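Local coordinates for protein lactate dehydrogenase (Eimeria maxima, PDB 6CT6) that probably catalyses the reversible interconversion of pyruvate and lactate, using the NADH/NAD+ pair as its redox cofactor, at residues Y72-A78 with A117-C122; I83-I87 with V106-M111; M182-V186 with L282-C286; D189-M195 with I222-K227. All coordinates share one frame. Numbering follows the deposited sequence.

How the contacts relate
From the N terminus, the Rossmann-type NAD-binding domain comes first. Contact 1 closes a loop from 72-78 to the end of helix 104-121, and contact 2 falls within that loop, joining 83-87 to the earlier turns of the same helix; the two touch through Ile118 CD1 and Ile83 CD1, 4.2 Å apart. The chain then enters the C-terminal domain, where contact 3 closes a longer loop between 182-186 and 282-286, tying a small antiparallel sheet to the large mixed one. Contact 4 lies within this loop and packs the adjoining strand 192-193 on helix 216-237. The centres of contacts 1 and 4 are about 37 Å apart.

Contact 1: Y72-A78 with A117-C122; sequences YECLTNA and AIKKYC
This is a loop-on-helix contact at the periphery of the Rossmann-type NAD-binding domain: the 3-10 turn 72-75, in the connection between strands 66-69 and 80-83, packs against the last turn of helix 104-121. The CA atoms of Tyr72 and Ala117 lie 6.2 Å apart, those of Thr76 and Tyr121 4.8 Å. Tyr121 (chi1 m) is laid flat along the 3-10 turn, and CA of Glu73 stands 3.7 Å from its ring centroid, 8° off the normal, a CH-pi contact. Alanine at 117 is small enough for two side chains to close on its CB: Tyr72 CD1 at 3.4 Å and Leu75 CD1 at 3.8 Å. Leu75 CB also meets Tyr121 CB at 3.9 Å and Cys122 SG at 4.0 Å. A type II turn from Leu75 to Ala78 follows, closed by Ala78 N to Leu75 O at 3.0 Å; Asn77 tolerates the positive phi (75°) of its third position. Thr76 OG1 (chi1 m) donates to Glu73 O at 2.8 Å. No direct hydrogen bond crosses; instead a water accepts from Asn77 N and donates to Tyr121 O, 2.7 Å from each. Tyr72 OH hydrogen-bonds N6A of NADH, so the turn also borders the adenine pocket. Beneath, Leu75 and Ala78 rest on strand 11-15, Cys74 reaches strand 35-39, and Ile118 faces helix 134-145.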
loop_
_atom_site.group_PDB
_atom_site.type_symbol
_atom_site.label_atom_id
_atom_site.label_comp_id
_atom_site.label_asym_id
_atom_site.label_seq_id
_atom_site.Cartn_x
_atom_site.Cartn_y
_atom_site.Cartn_z
ATOM N N TYR B 72 5.099 16.698 17.205
ATOM C CA TYR B 72 6.467 16.203 17.104
ATOM C C TYR B 72 6.875 15.339 18.292
ATOM O O TYR B 72 7.774 14.504 18.150
ATOM C CB TYR B 72 7.452 17.366 16.983
ATOM C CG TYR B 72 7.554 17.983 15.606
ATOM C CD1 TYR B 72 7.967 17.234 14.513
ATOM C CD2 TYR B 72 7.270 19.328 15.408
ATOM C CE1 TYR B 72 8.072 17.802 13.259
ATOM C CE2 TYR B 72 7.373 19.904 14.160
ATOM C CZ TYR B 72 7.774 19.138 13.094
ATOM O OH TYR B 72 7.881 19.716 11.856
ATOM N N GLU B 73 6.256 15.518 19.462
ATOM C CA GLU B 73 6.665 14.719 20.613
ATOM C C GLU B 73 6.366 13.238 20.426
ATOM O O GLU B 73 6.841 12.422 21.224
ATOM C CB GLU B 73 5.992 15.220 21.896
ATOM C CG GLU B 73 4.538 14.820 22.057
ATOM C CD GLU B 73 3.839 15.610 23.148
ATOM O OE1 GLU B 73 4.282 15.535 24.314
ATOM O OE2 GLU B 73 2.856 16.320 22.838
ATOM N N CYS B 74 5.604 12.869 19.393
ATOM C CA CYS B 74 5.396 11.462 19.085
ATOM C C CYS B 74 6.680 10.771 18.647
ATOM O O CYS B 74 6.714 9.537 18.608
ATOM C CB CYS B 74 4.333 11.312 17.994
ATOM S SG CYS B 74 4.914 11.653 16.306
ATOM N N LEU B 75 7.727 11.532 18.317
ATOM C CA LEU B 75 9.015 10.948 17.968
ATOM C C LEU B 75 9.750 10.392 19.177
ATOM O O LEU B 75 10.770 9.720 18.999
ATOM C CB LEU B 75 9.900 11.988 17.281
ATOM C CG LEU B 75 9.398 12.549 15.952
ATOM C CD1 LEU B 75 10.343 13.621 15.433
ATOM C CD2 LEU B 75 9.246 11.443 14.923
ATOM N N THR B 76 9.266 10.652 20.390
ATOM C CA THR B 76 9.966 10.193 21.580
ATOM C C THR B 76 10.144 8.682 21.529
ATOM O O THR B 76 9.177 7.934 21.355
ATOM C CB THR B 76 9.198 10.599 22.841
ATOM O OG1 THR B 76 9.053 12.023 22.878
ATOM C CG2 THR B 76 9.939 10.140 24.095
ATOM N N ASN B 77 11.395 8.242 21.667
ATOM C CA ASN B 77 11.775 6.834 21.741
ATOM C C ASN B 77 11.722 6.131 20.391
ATOM O O ASN B 77 11.672 4.897 20.347
ATOM C CB ASN B 77 10.910 6.065 22.746
ATOM C CG ASN B 77 11.121 6.533 24.169
ATOM O OD1 ASN B 77 12.196 7.018 24.522
ATOM N ND2 ASN B 77 10.092 6.388 24.997
ATOM N N ALA B 78 11.736 6.870 19.284
ATOM C CA ALA B 78 11.795 6.238 17.975
ATOM C C ALA B 78 13.159 5.594 17.761
ATOM O O ALA B 78 14.200 6.181 18.072
ATOM C CB ALA B 78 11.525 7.259 16.871
ATOM N N ALA B 117 13.322 18.586 15.535
ATOM C CA ALA B 117 12.487 17.666 16.299
ATOM C C ALA B 117 13.255 16.396 16.649
ATOM O O ALA B 117 13.183 15.906 17.781
ATOM C CB ALA B 117 11.223 17.329 15.510
ATOM N N ILE B 118 13.997 15.851 15.683
ATOM C CA ILE B 118 14.831 14.679 15.942
ATOM C C ILE B 118 15.833 14.976 17.050
ATOM O O ILE B 118 15.982 14.201 18.004
ATOM C CB ILE B 118 15.534 14.237 14.646
ATOM C CG1 ILE B 118 14.511 13.663 13.663
ATOM C CG2 ILE B 118 16.637 13.215 14.936
ATOM C CD1 ILE B 118 15.019 13.572 12.246
ATOM N N LYS B 119 16.547 16.098 16.934
ATOM C CA LYS B 119 17.519 16.469 17.958
ATOM C C LYS B 119 16.885 16.470 19.342
ATOM O O LYS B 119 17.522 16.078 20.327
ATOM C CB LYS B 119 18.111 17.845 17.647
ATOM C CG LYS B 119 19.083 18.367 18.705
ATOM C CD LYS B 119 19.479 19.810 18.443
ATOM C CE LYS B 119 20.446 19.920 17.279
ATOM N NZ LYS B 119 20.830 21.332 16.997
ATOM N N LYS B 120 15.625 16.893 19.431
ATOM C CA LYS B 120 14.986 17.071 20.729
ATOM C C LYS B 120 14.419 15.765 21.275
ATOM O O LYS B 120 14.546 15.491 22.474
ATOM C CB LYS B 120 13.877 18.120 20.622
ATOM C CG LYS B 120 13.160 18.390 21.938
ATOM C CD LYS B 120 12.122 19.494 21.805
ATOM C CE LYS B 120 11.470 19.802 23.146
ATOM N NZ LYS B 120 10.440 20.872 23.033
ATOM N N TYR B 121 13.798 14.947 20.424
ATOM C CA TYR B 121 13.004 13.819 20.895
ATOM C C TYR B 121 13.616 12.453 20.626
ATOM O O TYR B 121 13.319 11.513 21.363
ATOM C CB TYR B 121 11.603 13.866 20.275
ATOM C CG TYR B 121 10.784 15.036 20.768
ATOM C CD1 TYR B 121 10.400 15.120 22.098
ATOM C CD2 TYR B 121 10.399 16.058 19.908
ATOM C CE1 TYR B 121 9.656 16.185 22.564
ATOM C CE2 TYR B 121 9.652 17.131 20.363
ATOM C CZ TYR B 121 9.283 17.188 21.694
ATOM O OH TYR B 121 8.540 18.249 22.164
ATOM N N CYS B 122 14.457 12.307 19.603
ATOM C CA CYS B 122 15.043 10.997 19.333
ATOM C C CYS B 122 16.415 11.142 18.682
ATOM O O CYS B 122 16.617 10.703 17.544
ATOM C CB CYS B 122 14.108 10.169 18.447
ATOM S SG CYS B 122 13.688 10.932 16.867
HETATM O O HOH W 1 13.858 9.018 22.333
#

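Contact 2: I83-I87 with V106-M111; sequences ITAGI and VNIKIM. With NAI (1,4-dihydronicotinamide adenine dinucleotide), chain D.
Asn107, in the first turn of helix 104-121, uses both ends of its amide to hold the loop that leaves strand 80-83. Its OD1 accepts from Ile87 N at 2.7 Å (N-H...O angle 141°), and its ND2 donates to Ile87 O at 3.0 Å (164°). Asparagine suits the place because one short side chain (chi1 m) satisfies the backbone donor and acceptor of a residue in no regular strand. Gly86, the nearest residue by CA (5.3 Å from Asn107), has phi/psi 158/161, angles hostile to a side chain, and its CA lies 3.1 Å from Asn107 OD1, where a CB would clash. Gly86 N makes a weak hydrogen bond to O4B of NADH at 3.4 Å; Ala85 O accepts from Thr131 OG1; Ile83 pairs by backbone with Ile128 and Ile130, in and just after strand 126-129, and Thr84 with Val15. Met111, with chi1 and chi2 both m, turns its CE to 3.7 Å from Ile83 CG2 and 3.4 Å from Ala85 O. Ile110 CG2 meets Ala85 CB at 3.9 Å, while Ile87 CG1 approaches Val106 CG1 at 3.7 Å and Ile110 CD1 at 3.9 Å. Ile110 CG2 also touches N6A of the cofactor at 3.6 Å. Loops at the C-terminal ends of the parallel strands form a Rossmann fold's dinucleotide site; the one after strand 80-83 lies against the adenosine ribose.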
loop_
_atom_site.group_PDB
_atom_site.type_symbol
_atom_site.label_atom_id
_atom_site.label_comp_id
_atom_site.label_asym_id
_atom_site.label_seq_id
_atom_site.Cartn_x
_atom_site.Cartn_y
_atom_site.Cartn_z
ATOM N N ILE B 83 11.596 9.983 6.638
ATOM C CA ILE B 83 11.076 11.325 6.378
ATOM C C ILE B 83 10.549 11.394 4.951
ATOM O O ILE B 83 11.303 11.190 3.990
ATOM C CB ILE B 83 12.150 12.403 6.596
ATOM C CG1 ILE B 83 12.654 12.392 8.037
ATOM C CG2 ILE B 83 11.597 13.792 6.256
ATOM C CD1 ILE B 83 13.977 13.117 8.221
ATOM N N THR B 84 9.263 11.710 4.814
ATOM C CA THR B 84 8.681 12.083 3.532
ATOM C C THR B 84 8.004 13.450 3.594
ATOM O O THR B 84 7.259 13.807 2.675
ATOM C CB THR B 84 7.683 11.018 3.067
ATOM O OG1 THR B 84 6.640 10.866 4.034
ATOM C CG2 THR B 84 8.376 9.674 2.841
ATOM N N ALA B 85 8.247 14.216 4.656
ATOM C CA ALA B 85 7.592 15.504 4.840
ATOM C C ALA B 85 7.950 16.476 3.722
ATOM O O ALA B 85 9.076 16.485 3.217
ATOM C CB ALA B 85 7.991 16.102 6.191
ATOM N N GLY B 86 6.987 17.304 3.347
ATOM C CA GLY B 86 7.221 18.345 2.368
ATOM C C GLY B 86 5.939 18.801 1.716
ATOM O O GLY B 86 4.907 18.127 1.752
ATOM N N ILE B 87 6.009 19.990 1.121
ATOM C CA ILE B 87 4.991 20.435 0.175
ATOM C C ILE B 87 5.355 19.869 -1.188
ATOM O O ILE B 87 6.479 20.060 -1.669
ATOM C CB ILE B 87 4.911 21.970 0.129
ATOM C CG1 ILE B 87 4.780 22.572 1.535
ATOM C CG2 ILE B 87 3.749 22.416 -0.756
ATOM C CD1 ILE B 87 3.500 22.212 2.264
ATOM N N VAL B 106 10.975 25.858 -0.059
ATOM C CA VAL B 106 9.974 25.563 0.959
ATOM C C VAL B 106 10.392 24.355 1.784
ATOM O O VAL B 106 10.370 24.379 3.020
ATOM C CB VAL B 106 8.605 25.337 0.290
ATOM C CG1 VAL B 106 7.531 25.054 1.334
ATOM C CG2 VAL B 106 8.232 26.537 -0.564
ATOM N N ASN B 107 10.795 23.283 1.107
ATOM C CA ASN B 107 11.040 22.023 1.791
ATOM C C ASN B 107 12.354 22.025 2.562
ATOM O O ASN B 107 12.492 21.257 3.518
ATOM C CB ASN B 107 10.989 20.886 0.769
ATOM C CG ASN B 107 9.569 20.606 0.295
ATOM O OD1 ASN B 107 8.616 20.757 1.060
ATOM N ND2 ASN B 107 9.421 20.223 -0.967
ATOM N N ILE B 108 13.311 22.886 2.199
ATOM C CA ILE B 108 14.521 23.012 3.007
ATOM C C ILE B 108 14.166 23.465 4.419
ATOM O O ILE B 108 14.767 23.015 5.399
ATOM C CB ILE B 108 15.532 23.967 2.340
ATOM C CG1 ILE B 108 16.876 23.918 3.074
ATOM C CG2 ILE B 108 15.011 25.397 2.299
ATOM C CD1 ILE B 108 17.781 22.818 2.584
ATOM N N LYS B 109 13.177 24.355 4.548
ATOM C CA LYS B 109 12.792 24.832 5.874
ATOM C C LYS B 109 12.044 23.757 6.650
ATOM O O LYS B 109 12.190 23.654 7.873
ATOM C CB LYS B 109 11.945 26.103 5.759
ATOM C CG LYS B 109 12.709 27.294 5.202
ATOM C CD LYS B 109 12.059 28.618 5.579
ATOM C CE LYS B 109 12.815 29.790 4.972
ATOM N NZ LYS B 109 14.238 29.850 5.409
ATOM N N ILE B 110 11.240 22.944 5.961
ATOM C CA ILE B 110 10.572 21.827 6.624
ATOM C C ILE B 110 11.600 20.825 7.133
ATOM O O ILE B 110 11.496 20.323 8.258
ATOM C CB ILE B 110 9.557 21.171 5.667
ATOM C CG1 ILE B 110 8.394 22.129 5.405
ATOM C CG2 ILE B 110 9.043 19.848 6.237
ATOM C CD1 ILE B 110 7.466 21.695 4.285
ATOM N N MET B 111 12.610 20.521 6.314
ATOM C CA MET B 111 13.656 19.595 6.739
ATOM C C MET B 111 14.342 20.067 8.013
ATOM O O MET B 111 14.774 19.242 8.825
ATOM C CB MET B 111 14.691 19.424 5.627
ATOM C CG MET B 111 14.183 18.700 4.389
ATOM S SD MET B 111 13.596 17.017 4.694
ATOM C CE MET B 111 11.842 17.282 4.951
HETATM P PA NAI D . 2.775 13.489 -0.231
HETATM O O1A NAI D . 2.419 14.928 -0.534
HETATM O O2A NAI D . 1.769 12.397 -0.505
HETATM O O5B NAI D . 3.177 13.417 1.324
HETATM C C5B NAI D . 3.944 14.453 1.930
HETATM C C4B NAI D . 3.373 14.701 3.315
HETATM O O4B NAI D . 4.258 15.483 4.120
HETATM C C3B NAI D . 2.051 15.462 3.260
HETATM O O3B NAI D . 1.015 14.652 3.820
HETATM C C2B NAI D . 2.286 16.711 4.088
HETATM O O2B NAI D . 1.140 17.101 4.846
HETATM C C1B NAI D . 3.424 16.253 4.979
HETATM N N9A NAI D . 4.177 17.332 5.654
HETATM C C8A NAI D . 4.398 18.604 5.262
HETATM N N7A NAI D . 5.141 19.257 6.197
HETATM C C5A NAI D . 5.392 18.394 7.200
HETATM C C6A NAI D . 6.109 18.408 8.490
HETATM N N6A NAI D . 6.737 19.519 8.926
HETATM N N1A NAI D . 6.118 17.271 9.224
HETATM C C2A NAI D . 5.502 16.146 8.813
HETATM N N3A NAI D . 4.833 16.068 7.654
HETATM C C4A NAI D . 4.749 17.134 6.830
HETATM O O3 NAI D . 4.160 13.144 -0.991
HETATM P PN NAI D . 4.756 11.660 -1.230
HETATM O O1N NAI D . 4.187 11.113 -2.517
HETATM O O2N NAI D . 4.629 10.867 0.050
HETATM O O5D NAI D . 6.309 12.003 -1.488
HETATM C C5D NAI D . 7.075 12.579 -0.436
HETATM C C4D NAI D . 8.463 12.993 -0.905
HETATM O O4D NAI D . 9.203 11.867 -1.395
HETATM C C3D NAI D . 8.387 13.998 -2.043
HETATM O O3D NAI D . 9.343 15.034 -1.808
HETATM C C2D NAI D . 8.759 13.193 -3.267
HETATM O O2D NAI D . 9.320 13.985 -4.314
HETATM C C1D NAI D . 9.764 12.228 -2.660
HETATM N N1N NAI D . 10.100 11.041 -3.458
HETATM C C2N NAI D . 11.362 10.626 -3.344
HETATM C C3N NAI D . 11.842 9.520 -4.011
HETATM C C7N NAI D . 13.284 9.161 -3.807
HETATM O O7N NAI D . 13.898 9.679 -2.887
HETATM N N7N NAI D . 13.872 8.305 -4.633
HETATM C C4N NAI D . 10.951 8.708 -4.912
HETATM C C5N NAI D . 9.598 9.256 -4.959
HETATM C C6N NAI D . 9.224 10.385 -4.230
#

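Contact 3: M182-V186 with L282-C286; sequences MVIGV and LGVPC
A single antiparallel beta bridge links two sheets of the C-terminal domain: Gly185, just past the end of strand 179-184 in the small antiparallel sheet, meets strand 281-289 of the large mixed sheet, the segments running 169° apart. Gly185 and Gly283 form the hydrogen-bonded pair, with CA atoms 4.6 Å apart; Gly185 N donates to Gly283 O at 2.9 Å and Gly283 N to Gly185 O at 2.8 Å. Both positions favour glycine. At phi/psi 100/-141 a CB on Gly185 would strike the preceding carbonyl, and one on Gly283 would sit 2.7 Å from Gly185 O. Apolar contacts flank the bridge. Met182 SD lies 4.2 Å from Pro285 CB, and Ile184 CG2 4.1 Å from Pro285 CD, the compact proline ring fitting beside both. Helix 303-328 covers the junction, Ile184 touching Leu309 and Ser312 OG hydrogen-bonding to Val186 N. On the same face, at the other end of the bridge along the strand, Leu282 CD1 (chi1 t, chi2 p) comes to 3.6 Å from Gly185 C.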
loop_
_atom_site.group_PDB
_atom_site.type_symbol
_atom_site.label_atom_id
_atom_site.label_comp_id
_atom_site.label_asym_id
_atom_site.label_seq_id
_atom_site.Cartn_x
_atom_site.Cartn_y
_atom_site.Cartn_z
ATOM N N MET B 182 23.316 -1.393 -10.234
ATOM C CA MET B 182 23.476 -0.212 -9.395
ATOM C C MET B 182 23.296 1.059 -10.212
ATOM O O MET B 182 23.783 1.156 -11.344
ATOM C CB MET B 182 24.848 -0.193 -8.725
ATOM C CG MET B 182 25.049 -1.300 -7.709
ATOM S SD MET B 182 26.643 -1.187 -6.879
ATOM C CE MET B 182 27.727 -1.737 -8.195
ATOM N N VAL B 183 22.588 2.025 -9.628
ATOM C CA VAL B 183 22.515 3.395 -10.128
ATOM C C VAL B 183 23.079 4.282 -9.026
ATOM O O VAL B 183 22.493 4.373 -7.940
ATOM C CB VAL B 183 21.081 3.813 -10.485
ATOM C CG1 VAL B 183 21.060 5.245 -11.012
ATOM C CG2 VAL B 183 20.458 2.859 -11.497
ATOM N N ILE B 184 24.211 4.933 -9.295
ATOM C CA ILE B 184 24.855 5.767 -8.285
ATOM C C ILE B 184 24.715 7.238 -8.662
ATOM O O ILE B 184 24.204 7.577 -9.735
ATOM C CB ILE B 184 26.338 5.392 -8.099
ATOM C CG1 ILE B 184 27.134 5.619 -9.391
ATOM C CG2 ILE B 184 26.459 3.944 -7.645
ATOM C CD1 ILE B 184 28.641 5.553 -9.206
ATOM N N GLY B 185 25.168 8.117 -7.772
ATOM C CA GLY B 185 25.212 9.536 -8.060
ATOM C C GLY B 185 24.061 10.303 -7.446
ATOM O O GLY B 185 23.654 10.032 -6.311
ATOM N N VAL B 186 23.537 11.267 -8.185
ATOM C CA VAL B 186 22.432 12.094 -7.720
ATOM C C VAL B 186 21.130 11.411 -8.103
ATOM O O VAL B 186 21.017 10.828 -9.187
ATOM C CB VAL B 186 22.511 13.512 -8.320
ATOM C CG1 VAL B 186 22.202 13.491 -9.820
ATOM C CG2 VAL B 186 21.565 14.455 -7.591
ATOM N N LEU B 282 26.035 11.715 -1.547
ATOM C CA LEU B 282 25.974 11.170 -2.895
ATOM C C LEU B 282 25.534 9.715 -2.808
ATOM O O LEU B 282 25.851 9.014 -1.844
ATOM C CB LEU B 282 27.329 11.281 -3.607
ATOM C CG LEU B 282 27.349 11.038 -5.116
ATOM C CD1 LEU B 282 26.706 12.201 -5.863
ATOM C CD2 LEU B 282 28.770 10.808 -5.608
ATOM N N GLY B 283 24.804 9.272 -3.826
ATOM C CA GLY B 283 24.354 7.894 -3.893
ATOM C C GLY B 283 25.480 6.919 -4.167
ATOM O O GLY B 283 26.000 6.867 -5.284
ATOM N N VAL B 284 25.870 6.141 -3.158
ATOM C CA VAL B 284 26.961 5.181 -3.296
ATOM C C VAL B 284 26.584 3.885 -2.587
ATOM O O VAL B 284 25.739 3.874 -1.684
ATOM C CB VAL B 284 28.286 5.726 -2.723
ATOM C CG1 VAL B 284 28.710 6.980 -3.472
ATOM C CG2 VAL B 284 28.150 6.019 -1.233
ATOM N N PRO B 285 27.208 2.776 -2.980
ATOM C CA PRO B 285 26.959 1.511 -2.271
ATOM C C PRO B 285 27.488 1.557 -0.844
ATOM O O PRO B 285 28.639 1.924 -0.600
ATOM C CB PRO B 285 27.700 0.473 -3.124
ATOM C CG PRO B 285 28.695 1.251 -3.920
ATOM C CD PRO B 285 28.068 2.586 -4.161
ATOM N N CYS B 286 26.629 1.180 0.104
ATOM C CA CYS B 286 26.987 1.152 1.514
ATOM C C CYS B 286 26.342 -0.062 2.170
ATOM O O CYS B 286 25.427 -0.678 1.619
ATOM C CB CYS B 286 26.550 2.437 2.236
ATOM S SG CYS B 286 24.776 2.567 2.507
#

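Contact 4: D189-M195 with I222-K227; sequences DNMLPLM and IYNKTK. With GLC (alpha-D-glucopyranose), chain E.
The amine of Lys227 folds back to bind main-chain oxygens, donating to Met191 O at 3.2 Å and, weakly, to Asp189 O at 3.3 Å; chi3 is p and chi4 near 100° to curl the chain over. The setting is strand-on-helix packing in the alpha/beta C-terminal domain, where edge strand 192-193 lies across helix 216-237. CA atoms approach most closely between Pro193 and Tyr223 (6.2 Å) and between Asp189 and Lys227 (6.4 Å). The compact, puckered ring of Pro193 fits against Tyr223 and Thr226: CD is 3.7 Å from Tyr223 CE1 and CG 3.9 Å from Thr226 CG2. Thr226 OG1 (chi1 m) satisfies itself on Ile222 O at 2.7 Å, turning its methyl to the strand. Met195 CG meets Tyr223 CD1 at 3.6 Å, and SD lies at the ring edge, 5.3 Å from the centroid, a Met-aromatic contact. Both residues line the glucose pocket, the sugar lying over one ring face. Tyr223 OH is 2.7 Å from a water that donates to Met191 O at 3.2 Å.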
loop_
_atom_site.group_PDB
_atom_site.type_symbol
_atom_site.label_atom_id
_atom_site.label_comp_id
_atom_site.label_asym_id
_atom_site.label_seq_id
_atom_site.Cartn_x
_atom_site.Cartn_y
_atom_site.Cartn_z
ATOM N N ASP B 189 18.581 13.923 -12.889
ATOM C CA ASP B 189 18.814 13.699 -14.313
ATOM C C ASP B 189 20.209 13.151 -14.582
ATOM O O ASP B 189 20.416 12.446 -15.576
ATOM C CB ASP B 189 18.596 14.997 -15.088
ATOM C CG ASP B 189 17.133 15.372 -15.196
ATOM O OD1 ASP B 189 16.306 14.469 -15.446
ATOM O OD2 ASP B 189 16.805 16.566 -15.024
ATOM N N ASN B 190 21.176 13.454 -13.718
ATOM C CA ASN B 190 22.541 12.980 -13.888
ATOM C C ASN B 190 22.803 11.657 -13.170
ATOM O O ASN B 190 23.971 11.294 -12.980
ATOM C CB ASN B 190 23.533 14.040 -13.401
ATOM C CG ASN B 190 23.623 15.236 -14.336
ATOM O OD1 ASN B 190 24.232 15.159 -15.402
ATOM N ND2 ASN B 190 23.018 16.346 -13.937
ATOM N N MET B 191 21.759 10.929 -12.770
ATOM C CA MET B 191 21.975 9.635 -12.138
ATOM C C MET B 191 22.701 8.705 -13.105
ATOM O O MET B 191 22.512 8.766 -14.323
ATOM C CB MET B 191 20.650 9.015 -11.682
ATOM C CG MET B 191 19.768 8.462 -12.796
ATOM S SD MET B 191 18.277 7.643 -12.175
ATOM C CE MET B 191 17.394 9.015 -11.437
ATOM N N LEU B 192 23.542 7.833 -12.546
ATOM C CA LEU B 192 24.490 7.038 -13.324
ATOM C C LEU B 192 24.193 5.551 -13.182
ATOM O O LEU B 192 24.697 4.897 -12.255
ATOM C CB LEU B 192 25.918 7.342 -12.879
ATOM C CG LEU B 192 27.041 6.532 -13.526
ATOM C CD1 LEU B 192 26.951 6.579 -15.043
ATOM C CD2 LEU B 192 28.382 7.061 -13.050
ATOM N N PRO B 193 23.387 4.972 -14.072
ATOM C CA PRO B 193 23.297 3.505 -14.133
ATOM C C PRO B 193 24.629 2.916 -14.570
ATOM O O PRO B 193 25.150 3.240 -15.641
ATOM C CB PRO B 193 22.192 3.256 -15.167
ATOM C CG PRO B 193 21.451 4.546 -15.275
ATOM C CD PRO B 193 22.442 5.622 -14.992
ATOM N N LEU B 194 25.186 2.047 -13.725
ATOM C CA LEU B 194 26.515 1.476 -13.956
ATOM C C LEU B 194 26.375 0.209 -14.791
ATOM O O LEU B 194 26.426 -0.918 -14.295
ATOM C CB LEU B 194 27.213 1.205 -12.630
ATOM C CG LEU B 194 27.670 2.433 -11.844
ATOM C CD1 LEU B 194 28.189 2.024 -10.474
ATOM C CD2 LEU B 194 28.741 3.198 -12.607
ATOM N N MET B 195 26.218 0.411 -16.103
ATOM C CA MET B 195 25.967 -0.710 -17.001
ATOM C C MET B 195 27.117 -1.707 -16.994
ATOM O O MET B 195 26.904 -2.898 -17.255
ATOM C CB MET B 195 25.717 -0.195 -18.419
ATOM C CG MET B 195 24.653 0.893 -18.507
ATOM S SD MET B 195 23.105 0.450 -17.683
ATOM C CE MET B 195 22.359 -0.627 -18.903
ATOM N N ILE B 222 17.860 0.704 -21.988
ATOM C CA ILE B 222 17.625 0.511 -20.561
ATOM C C ILE B 222 18.339 1.585 -19.752
ATOM O O ILE B 222 17.808 2.081 -18.749
ATOM C CB ILE B 222 18.065 -0.906 -20.148
ATOM C CG1 ILE B 222 17.080 -1.938 -20.709
ATOM C CG2 ILE B 222 18.195 -1.021 -18.623
ATOM C CD1 ILE B 222 17.536 -3.375 -20.567
ATOM N N TYR B 223 19.556 1.948 -20.162
ATOM C CA TYR B 223 20.268 3.049 -19.521
ATOM C C TYR B 223 19.425 4.317 -19.534
ATOM O O TYR B 223 19.297 5.004 -18.513
ATOM C CB TYR B 223 21.601 3.265 -20.236
ATOM C CG TYR B 223 22.434 4.426 -19.737
ATOM C CD1 TYR B 223 23.343 4.262 -18.702
ATOM C CD2 TYR B 223 22.335 5.681 -20.326
ATOM C CE1 TYR B 223 24.117 5.316 -18.254
ATOM C CE2 TYR B 223 23.103 6.742 -19.885
ATOM C CZ TYR B 223 23.995 6.553 -18.848
ATOM O OH TYR B 223 24.765 7.602 -18.401
ATOM N N ASN B 224 18.824 4.631 -20.683
ATOM C CA ASN B 224 17.989 5.823 -20.792
ATOM C C ASN B 224 16.692 5.655 -20.011
ATOM O O ASN B 224 16.276 6.559 -19.277
ATOM C CB ASN B 224 17.688 6.115 -22.262
ATOM C CG ASN B 224 18.923 6.513 -23.042
ATOM O OD1 ASN B 224 19.805 7.195 -22.521
ATOM N ND2 ASN B 224 18.995 6.083 -24.297
ATOM N N LYS B 225 16.031 4.506 -20.166
ATOM C CA LYS B 225 14.752 4.306 -19.499
ATOM C C LYS B 225 14.896 4.344 -17.983
ATOM O O LYS B 225 13.974 4.782 -17.286
ATOM C CB LYS B 225 14.120 2.991 -19.962
ATOM C CG LYS B 225 13.420 3.088 -21.325
ATOM C CD LYS B 225 12.197 4.009 -21.249
ATOM C CE LYS B 225 11.572 4.309 -22.607
ATOM N NZ LYS B 225 10.603 5.438 -22.492
ATOM N N THR B 226 16.046 3.919 -17.454
ATOM C CA THR B 226 16.273 4.005 -16.013
ATOM C C THR B 226 16.242 5.454 -15.540
ATOM O O THR B 226 15.594 5.778 -14.538
ATOM C CB THR B 226 17.608 3.350 -15.651
ATOM O OG1 THR B 226 17.578 1.963 -16.014
ATOM C CG2 THR B 226 17.890 3.477 -14.154
ATOM N N LYS B 227 16.950 6.339 -16.244
ATOM C CA LYS B 227 16.958 7.747 -15.861
ATOM C C LYS B 227 15.574 8.372 -15.998
ATOM O O LYS B 227 15.244 9.318 -15.272
ATOM C CB LYS B 227 17.973 8.518 -16.712
ATOM C CG LYS B 227 19.404 7.998 -16.615
ATOM C CD LYS B 227 20.248 8.441 -17.807
ATOM C CE LYS B 227 20.628 9.911 -17.729
ATOM N NZ LYS B 227 22.021 10.097 -17.238
HETATM C C1 GLC E . 26.821 5.354 -20.988
HETATM C C2 GLC E . 27.338 4.072 -20.245
HETATM C C3 GLC E . 27.432 2.878 -21.218
HETATM C C4 GLC E . 26.068 2.741 -21.839
HETATM C C5 GLC E . 25.930 3.932 -22.766
HETATM C C6 GLC E . 24.627 3.685 -23.548
HETATM O O1 GLC E . 27.907 6.019 -21.573
HETATM O O2 GLC E . 28.611 4.299 -19.703
HETATM O O3 GLC E . 27.703 1.710 -20.496
HETATM O O4 GLC E . 26.031 1.576 -22.621
HETATM O O5 GLC E . 25.794 5.101 -21.978
HETATM O O6 GLC E . 23.610 3.439 -22.614
HETATM O O HOH W 2 24.565 9.542 -16.597
#